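Local coordinates for clan CA, family C40, NlpC/P60 superfamily cysteine peptidase (Trichomonas vaginalis, PDB 6BIO), which probably acts as a cysteine-type peptidase of the NlpC/P60 family that hydrolyses bacterial peptidoglycan, with a bacterial SH3 domain beside the peptidase domain, at residues 50-55 with 185-190; 63-68 with 72-77; 119-124 with 192-197. All coordinates share one frame; numbering follows the deposited sequence.

Contact 1 (50-55 with 185-190)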
# COMPACT_ATOMS: atom_id res chain seq x y z
N PHE A 50 -2.34 -8.85 9.50
CA PHE A 50 -1.02 -9.44 9.54
C PHE A 50 -0.26 -9.22 8.24
O PHE A 50 -0.80 -9.40 7.14
CB PHE A 50 -1.19 -10.94 9.78
CG PHE A 50 0.09 -11.70 9.78
CD1 PHE A 50 1.02 -11.55 10.80
CD2 PHE A 50 0.38 -12.51 8.71
CE1 PHE A 50 2.21 -12.24 10.72
CE2 PHE A 50 1.58 -13.25 8.66
CZ PHE A 50 2.49 -13.09 9.64
N ASP A 51 1.01 -8.81 8.36
CA ASP A 51 1.95 -8.66 7.25
C ASP A 51 1.67 -7.46 6.36
O ASP A 51 2.32 -7.32 5.34
CB ASP A 51 2.11 -9.96 6.46
CG ASP A 51 3.42 -10.04 5.71
OD1 ASP A 51 4.48 -9.77 6.31
OD2 ASP A 51 3.42 -10.44 4.53
N TYR A 52 0.75 -6.58 6.76
CA TYR A 52 0.64 -5.29 6.12
C TYR A 52 1.83 -4.42 6.52
O TYR A 52 2.36 -4.52 7.63
CB TYR A 52 -0.67 -4.59 6.53
CG TYR A 52 -1.93 -5.03 5.78
CD1 TYR A 52 -1.97 -6.20 5.03
CD2 TYR A 52 -3.09 -4.25 5.83
CE1 TYR A 52 -3.12 -6.58 4.37
CE2 TYR A 52 -4.23 -4.64 5.17
CZ TYR A 52 -4.24 -5.79 4.43
OH TYR A 52 -5.38 -6.17 3.77
N TYR A 53 2.21 -3.53 5.60
CA TYR A 53 3.26 -2.55 5.84
C TYR A 53 2.64 -1.17 6.08
O TYR A 53 1.66 -0.78 5.43
CB TYR A 53 4.22 -2.50 4.64
CG TYR A 53 4.88 -3.81 4.26
CD1 TYR A 53 5.00 -4.85 5.13
CD2 TYR A 53 5.36 -3.96 2.98
CE1 TYR A 53 5.62 -6.04 4.74
CE2 TYR A 53 6.01 -5.12 2.59
CZ TYR A 53 6.12 -6.15 3.47
OH TYR A 53 6.76 -7.32 3.06
N VAL A 54 3.24 -0.43 7.01
CA VAL A 54 2.77 0.91 7.36
C VAL A 54 3.98 1.81 7.56
O VAL A 54 5.10 1.35 7.77
CB VAL A 54 1.90 0.92 8.64
CG1 VAL A 54 0.72 0.02 8.46
CG2 VAL A 54 2.71 0.54 9.86
N HIS A 55 3.70 3.12 7.59
CA HIS A 55 4.59 4.06 8.22
C HIS A 55 4.12 4.29 9.65
O HIS A 55 2.92 4.28 9.94
CB HIS A 55 4.58 5.43 7.53
CG HIS A 55 4.76 5.39 6.04
ND1 HIS A 55 5.96 5.63 5.40
CD2 HIS A 55 3.85 5.17 5.07
CE1 HIS A 55 5.78 5.52 4.09
NE2 HIS A 55 4.50 5.27 3.87
N LEU A 185 -7.66 -9.52 -0.97
CA LEU A 185 -6.67 -9.49 -2.02
C LEU A 185 -6.48 -8.07 -2.54
O LEU A 185 -5.35 -7.65 -2.80
CB LEU A 185 -7.09 -10.46 -3.15
CG LEU A 185 -6.14 -10.56 -4.33
CD1 LEU A 185 -4.76 -11.14 -3.92
CD2 LEU A 185 -6.73 -11.42 -5.42
N MET A 186 -7.58 -7.31 -2.72
CA MET A 186 -7.47 -5.95 -3.24
C MET A 186 -6.76 -5.07 -2.25
O MET A 186 -5.86 -4.31 -2.63
CB MET A 186 -8.86 -5.39 -3.52
CG MET A 186 -9.80 -6.19 -4.43
SD MET A 186 -9.24 -6.46 -6.15
CE MET A 186 -8.30 -7.99 -5.95
N GLN A 187 -7.14 -5.15 -0.97
CA GLN A 187 -6.55 -4.26 0.02
C GLN A 187 -5.07 -4.58 0.20
O GLN A 187 -4.24 -3.67 0.29
CB GLN A 187 -7.30 -4.36 1.34
CG GLN A 187 -6.80 -3.35 2.37
CD GLN A 187 -7.44 -3.51 3.73
OE1 GLN A 187 -7.40 -4.58 4.33
NE2 GLN A 187 -8.00 -2.43 4.24
N TRP A 188 -4.72 -5.87 0.22
CA TRP A 188 -3.33 -6.28 0.33
C TRP A 188 -2.51 -5.71 -0.82
O TRP A 188 -1.39 -5.20 -0.63
CB TRP A 188 -3.25 -7.82 0.36
CG TRP A 188 -1.83 -8.28 0.17
CD1 TRP A 188 -0.86 -8.34 1.10
CD2 TRP A 188 -1.20 -8.60 -1.08
NE1 TRP A 188 0.34 -8.68 0.51
CE2 TRP A 188 0.16 -8.83 -0.82
CE3 TRP A 188 -1.67 -8.72 -2.39
CZ2 TRP A 188 1.05 -9.18 -1.84
CZ3 TRP A 188 -0.78 -9.05 -3.37
CH2 TRP A 188 0.57 -9.25 -3.09
N ALA A 189 -2.98 -5.87 -2.05
CA ALA A 189 -2.18 -5.45 -3.20
C ALA A 189 -1.87 -3.96 -3.10
O ALA A 189 -0.74 -3.52 -3.35
CB ALA A 189 -2.91 -5.77 -4.51
N TYR A 190 -2.88 -3.15 -2.78
CA TYR A 190 -2.64 -1.72 -2.65
C TYR A 190 -1.81 -1.37 -1.42
O TYR A 190 -1.02 -0.41 -1.46
CB TYR A 190 -3.95 -0.92 -2.80
CG TYR A 190 -4.25 -0.72 -4.27
CD1 TYR A 190 -3.60 0.29 -4.95
CD2 TYR A 190 -5.12 -1.53 -4.98
CE1 TYR A 190 -3.78 0.47 -6.28
CE2 TYR A 190 -5.30 -1.36 -6.34
CZ TYR A 190 -4.65 -0.33 -6.98
OH TYR A 190 -4.80 -0.11 -8.33

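Contact 2 (63-68 with 72-77)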
# COMPACT_ATOMS: atom_id res chain seq x y z
N PHE A 63 -0.74 3.06 21.94
CA PHE A 63 -1.02 2.87 20.53
C PHE A 63 0.12 3.36 19.66
O PHE A 63 0.82 4.32 20.00
CB PHE A 63 -2.28 3.66 20.15
CG PHE A 63 -3.56 3.13 20.74
CD1 PHE A 63 -4.28 2.12 20.11
CD2 PHE A 63 -4.08 3.67 21.90
CE1 PHE A 63 -5.45 1.66 20.63
CE2 PHE A 63 -5.24 3.19 22.45
CZ PHE A 63 -5.93 2.18 21.81
N ALA A 64 0.24 2.75 18.50
CA ALA A 64 1.04 3.27 17.41
C ALA A 64 0.13 4.02 16.44
O ALA A 64 -0.95 3.52 16.09
CB ALA A 64 1.72 2.13 16.64
N HIS A 65 0.55 5.22 16.04
CA HIS A 65 -0.10 6.00 15.02
C HIS A 65 0.53 5.59 13.70
O HIS A 65 1.73 5.80 13.50
CB HIS A 65 0.13 7.47 15.28
CG HIS A 65 -0.73 8.36 14.47
ND1 HIS A 65 -0.58 9.74 14.48
CD2 HIS A 65 -1.78 8.10 13.65
CE1 HIS A 65 -1.49 10.27 13.69
NE2 HIS A 65 -2.24 9.31 13.18
N VAL A 66 -0.25 4.97 12.81
CA VAL A 66 0.27 4.38 11.58
C VAL A 66 -0.41 5.03 10.38
O VAL A 66 -1.51 5.57 10.47
CB VAL A 66 0.16 2.83 11.56
CG1 VAL A 66 0.87 2.23 12.79
CG2 VAL A 66 -1.30 2.37 11.53
N ARG A 67 0.26 4.88 9.24
CA ARG A 67 -0.19 5.52 8.02
C ARG A 67 0.04 4.60 6.85
O ARG A 67 1.11 3.99 6.72
CB ARG A 67 0.56 6.82 7.80
CG ARG A 67 0.17 7.58 6.51
CD ARG A 67 0.99 8.85 6.40
NE ARG A 67 2.38 8.64 6.09
CZ ARG A 67 2.85 8.48 4.84
NH1 ARG A 67 2.02 8.34 3.82
NH2 ARG A 67 4.15 8.46 4.63
N ILE A 68 -0.98 4.52 5.99
CA ILE A 68 -0.89 3.84 4.69
C ILE A 68 -1.37 4.85 3.66
O ILE A 68 -2.54 5.22 3.66
CB ILE A 68 -1.73 2.56 4.66
CG1 ILE A 68 -1.26 1.57 5.72
CG2 ILE A 68 -1.70 1.90 3.26
CD1 ILE A 68 -2.38 0.60 6.10
N ASP A 72 -4.57 7.40 7.95
CA ASP A 72 -3.91 7.18 9.23
C ASP A 72 -4.90 6.67 10.28
O ASP A 72 -6.10 6.97 10.24
CB ASP A 72 -3.14 8.43 9.73
CG ASP A 72 -4.07 9.51 10.18
OD1 ASP A 72 -4.72 10.14 9.32
OD2 ASP A 72 -4.18 9.73 11.40
N CYS A 73 -4.37 5.92 11.24
CA CYS A 73 -5.18 5.36 12.30
C CYS A 73 -4.24 4.94 13.43
O CYS A 73 -3.01 5.07 13.35
CB CYS A 73 -6.01 4.17 11.79
SG CYS A 73 -5.06 2.78 11.23
N TRP A 74 -4.84 4.42 14.49
CA TRP A 74 -4.11 4.04 15.70
C TRP A 74 -4.42 2.59 16.00
O TRP A 74 -5.59 2.18 16.01
CB TRP A 74 -4.56 4.90 16.87
CG TRP A 74 -4.26 6.35 16.74
CD1 TRP A 74 -4.97 7.29 16.04
CD2 TRP A 74 -3.15 7.05 17.32
NE1 TRP A 74 -4.37 8.52 16.16
CE2 TRP A 74 -3.28 8.41 16.98
CE3 TRP A 74 -2.08 6.66 18.13
CZ2 TRP A 74 -2.38 9.37 17.41
CZ3 TRP A 74 -1.16 7.63 18.56
CH2 TRP A 74 -1.31 8.96 18.19
N ILE A 75 -3.37 1.80 16.26
CA ILE A 75 -3.46 0.39 16.58
C ILE A 75 -2.59 0.08 17.79
O ILE A 75 -1.59 0.74 18.05
CB ILE A 75 -3.02 -0.54 15.38
CG1 ILE A 75 -1.58 -0.25 14.93
CG2 ILE A 75 -4.03 -0.40 14.26
CD1 ILE A 75 -1.13 -1.19 13.84
N SER A 76 -2.94 -0.97 18.53
CA SER A 76 -2.16 -1.30 19.72
C SER A 76 -0.69 -1.45 19.35
O SER A 76 -0.37 -2.13 18.38
CB SER A 76 -2.67 -2.61 20.29
OG SER A 76 -1.84 -3.01 21.36
N LYS A 77 0.20 -0.87 20.17
CA LYS A 77 1.62 -0.91 19.86
C LYS A 77 2.17 -2.33 19.82
O LYS A 77 3.20 -2.55 19.17
CB LYS A 77 2.43 -0.02 20.79
CG LYS A 77 2.55 -0.45 22.19
CD LYS A 77 3.54 0.49 22.91
CE LYS A 77 3.42 0.37 24.41
NZ LYS A 77 3.03 -0.98 24.90

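Contact 3 (119-124 with 192-197)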
# COMPACT_ATOMS: atom_id res chain seq x y z
N ASP A 119 12.71 4.94 6.43
CA ASP A 119 11.37 5.27 5.93
C ASP A 119 11.47 5.29 4.42
O ASP A 119 12.57 5.44 3.85
CB ASP A 119 10.87 6.62 6.49
CG ASP A 119 9.42 6.86 6.22
OD1 ASP A 119 8.64 5.91 5.95
OD2 ASP A 119 8.99 8.03 6.34
N PHE A 120 10.33 5.09 3.77
CA PHE A 120 10.26 4.94 2.33
C PHE A 120 9.15 5.80 1.76
O PHE A 120 8.23 6.20 2.45
CB PHE A 120 10.06 3.47 1.92
CG PHE A 120 8.69 2.96 2.32
CD1 PHE A 120 8.40 2.63 3.63
CD2 PHE A 120 7.67 2.85 1.39
CE1 PHE A 120 7.17 2.23 4.02
CE2 PHE A 120 6.39 2.44 1.79
CZ PHE A 120 6.15 2.13 3.09
N ASN A 121 9.19 6.03 0.45
CA ASN A 121 8.15 6.75 -0.26
C ASN A 121 7.97 8.15 0.30
O ASN A 121 6.87 8.68 0.34
CB ASN A 121 6.83 5.99 -0.30
CG ASN A 121 5.85 6.52 -1.32
OD1 ASN A 121 6.22 7.10 -2.33
ND2 ASN A 121 4.57 6.26 -1.08
N CYS A 122 9.11 8.76 0.67
CA CYS A 122 9.08 10.10 1.27
C CYS A 122 9.18 11.17 0.17
O CYS A 122 10.19 11.85 0.02
CB CYS A 122 10.22 10.27 2.27
SG CYS A 122 10.54 8.85 3.33
N ASP A 123 8.12 11.27 -0.62
CA ASP A 123 8.03 12.29 -1.66
C ASP A 123 9.25 12.31 -2.57
O ASP A 123 9.80 13.38 -2.89
CB ASP A 123 7.79 13.66 -1.04
CG ASP A 123 6.51 13.71 -0.23
OD1 ASP A 123 5.60 12.91 -0.46
OD2 ASP A 123 6.43 14.51 0.69
N GLY A 124 9.68 11.12 -3.00
CA GLY A 124 10.81 10.99 -3.91
C GLY A 124 12.12 10.67 -3.24
O GLY A 124 13.14 10.55 -3.94
N ARG A 192 0.80 -2.92 -0.59
CA ARG A 192 2.17 -3.03 -1.08
C ARG A 192 2.60 -1.88 -1.97
O ARG A 192 3.80 -1.74 -2.25
CB ARG A 192 2.28 -4.35 -1.81
CG ARG A 192 2.26 -5.59 -0.90
CD ARG A 192 3.36 -5.59 0.10
NE ARG A 192 3.50 -6.83 0.85
CZ ARG A 192 3.10 -7.03 2.09
NH1 ARG A 192 2.41 -6.13 2.73
NH2 ARG A 192 3.39 -8.16 2.69
N LEU A 193 1.68 -1.00 -2.36
CA LEU A 193 1.95 0.24 -3.06
C LEU A 193 1.73 1.46 -2.17
O LEU A 193 1.73 2.60 -2.65
CB LEU A 193 1.04 0.33 -4.30
CG LEU A 193 1.27 -0.82 -5.29
CD1 LEU A 193 0.24 -0.80 -6.39
CD2 LEU A 193 2.68 -0.80 -5.92
N ASP A 194 1.57 1.24 -0.87
CA ASP A 194 1.39 2.33 0.08
C ASP A 194 0.17 3.16 -0.27
O ASP A 194 0.17 4.38 -0.11
CB ASP A 194 2.65 3.18 0.22
CG ASP A 194 2.67 4.09 1.45
OD1 ASP A 194 1.99 3.80 2.45
OD2 ASP A 194 3.45 5.07 1.36
N ILE A 195 -0.91 2.47 -0.67
CA ILE A 195 -2.17 3.12 -1.02
C ILE A 195 -3.24 2.42 -0.18
O ILE A 195 -3.34 1.19 -0.20
CB ILE A 195 -2.46 2.98 -2.53
CG1 ILE A 195 -1.45 3.80 -3.30
CG2 ILE A 195 -3.91 3.40 -2.81
CD1 ILE A 195 -1.47 3.43 -4.80
N PHE A 196 -4.05 3.20 0.54
CA PHE A 196 -5.10 2.61 1.35
C PHE A 196 -6.39 2.44 0.58
O PHE A 196 -6.89 3.37 -0.06
CB PHE A 196 -5.40 3.51 2.54
CG PHE A 196 -6.40 2.91 3.49
CD1 PHE A 196 -6.02 1.95 4.40
CD2 PHE A 196 -7.73 3.31 3.47
CE1 PHE A 196 -6.92 1.39 5.26
CE2 PHE A 196 -8.64 2.72 4.33
CZ PHE A 196 -8.23 1.76 5.24
N MET A 197 -6.98 1.27 0.72
CA MET A 197 -8.40 1.13 0.47
C MET A 197 -8.98 0.39 1.65
O MET A 197 -8.25 -0.30 2.37
CB MET A 197 -8.78 0.44 -0.82
CG MET A 197 -8.32 -0.96 -0.92
SD MET A 197 -8.94 -1.91 -2.39
CE MET A 197 -8.23 -0.98 -3.69

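Contact 1 (50-55 with 185-190)
Tyr52, in the turn that leads into strand 53-60, reaches across to Gln187 and Trp188 on helix 182-191; in NlpC/P60 peptidases the corresponding helix generally begins at the catalytic cysteine. The polar core is one hydrogen bond, from Tyr52 OH to Gln187 OE1, 2.6 Å long. The phenol meets the amide oxygen with a C=O...donor angle of 117°, somewhat tilted from the carbonyl plane, and the ring and amide planes stand nearly perpendicular, at 87°. With chi1 and chi2 of Gln187 both near 180° (chi1 -174°), the chain is extended and brings the amide to the rim of the phenol, where OE1 is 3.3 Å from Tyr52 CE2. The other ring edge serves an apolar contact, Tyr52 CE1 lying 4.2 Å from Trp188 CB and near the plane of the indole. Nearby, Asp51 pairs with Arg192 in a salt bridge just beyond the helix. Gln187 NE2 is held by Met197 O, which identifies OE1 as the acceptor turned to Tyr52. The amide is therefore gripped at both ends, its flip state is fixed, and the buried phenol has its proton directed to a carbonyl oxygen.

Contact 2 (63-68 with 72-77)
Phe63, Trp74 and His65 each bury more surface than any other residue of this beta hairpin, where strands 63-68 and 71-76 run antiparallel. His65 and Trp74 form a non-hydrogen-bonded pair, and their side chains rise together from the face that also bears Asp72. The imidazole lies over the six-membered ring of Trp74 in an offset stack, centroids 4.1 Å apart and planes at 7°, while His65 CB sits above that ring's centroid at 3.5 Å as a CH-pi contact. With CG anti to the backbone N (chi1 -167°), this rotamer sets NE2 beside the Asp72 carboxylate. There His65 NE2 donates to Asp72 OD2 over 2.7 Å, with an N-H...O angle of 174° that leaves the bond almost straight. OD2 lies in the imidazole plane, so this bond and the indole face together hold the ring's rotation; the carboxylate itself is met on its anti side and somewhat out of its own plane. Phe63 closes the far end: its CB abuts the Trp74 edge, 3.6 Å from CE3, and its CD1 comes within 3.5 Å of Ile75 C. On the reverse face Val66 CG1 packs on Ile75 CG1 at 4.1 Å. Leu48 of strand 46-49 covers Val66 and Cys73 there, and Ile75 touches Val31 and Ala33. In the sheet the hairpin lies between strand 53-60, beside 63-68, and strand 30-34, beside 71-76.

Contact 3 (119-124 with 192-197)
Asn121 and Asp194 meet with matching backbones: each has a positive phi of 59°, in the left-handed helical region, and their CA atoms are 8.1 Å apart. For Asp194 this marks the C-prime position of a Schellman motif that ends helix 182-191, with Ile195 N bonded to Tyr190 O and Asp194 N to Asn191 O. Asn121 lies on segment 119-124, just ahead of an inverse gamma turn centred on Cys122, in which Asp123 N makes a weak bond of 3.0 Å to Asn121 O. The contact thus joins the bacterial SH3 domain to the NlpC/P60 domain at a helix terminus. Its one hydrogen bond runs from Asn121 ND2 to Asp194 OD2, 2.9 Å long with an N-H...O angle of 169°. The acceptor lies in the plane of the Asn121 amide and offers its anti lone pair, whereas amide and carboxylate planes are steeply inclined to each other. The CB bond of Asp194 already points at segment 119-124, and CG anti to the N (chi1 -164°) extends the carboxylate to Asn121. The buried group has further partners: His55 on OD2 and Gly69 N on OD1. Such a network probably stabilises the negative charge. Beside the bond, the Phe120 ring adds an apolar flank that approaches obliquely, its CE2 4.0 Å from Asp194 OD2.

In the fold
His55 links the three contacts. From strand 53-60 of contact 1 its NE2 bonds Asp194 OD2 of contact 3 at 2.7 Å and its ND1 bonds Asp119 OD1 at 2.8 Å; two carboxylates on one imidazole are consistent with a protonated ring. Its carbonyl oxygen accepts Arg67 N of contact 2 at 2.8 Å, so the hairpin continues the sheet that contact 1 enters. The centres of contacts 1 and 3 are about 11 Å apart, and that of contact 2 lies about 14 and 15 Å from them. Contact 1 meets helix 182-191, within the peptidase domain, along its side, and contact 3 meets the residues that end it.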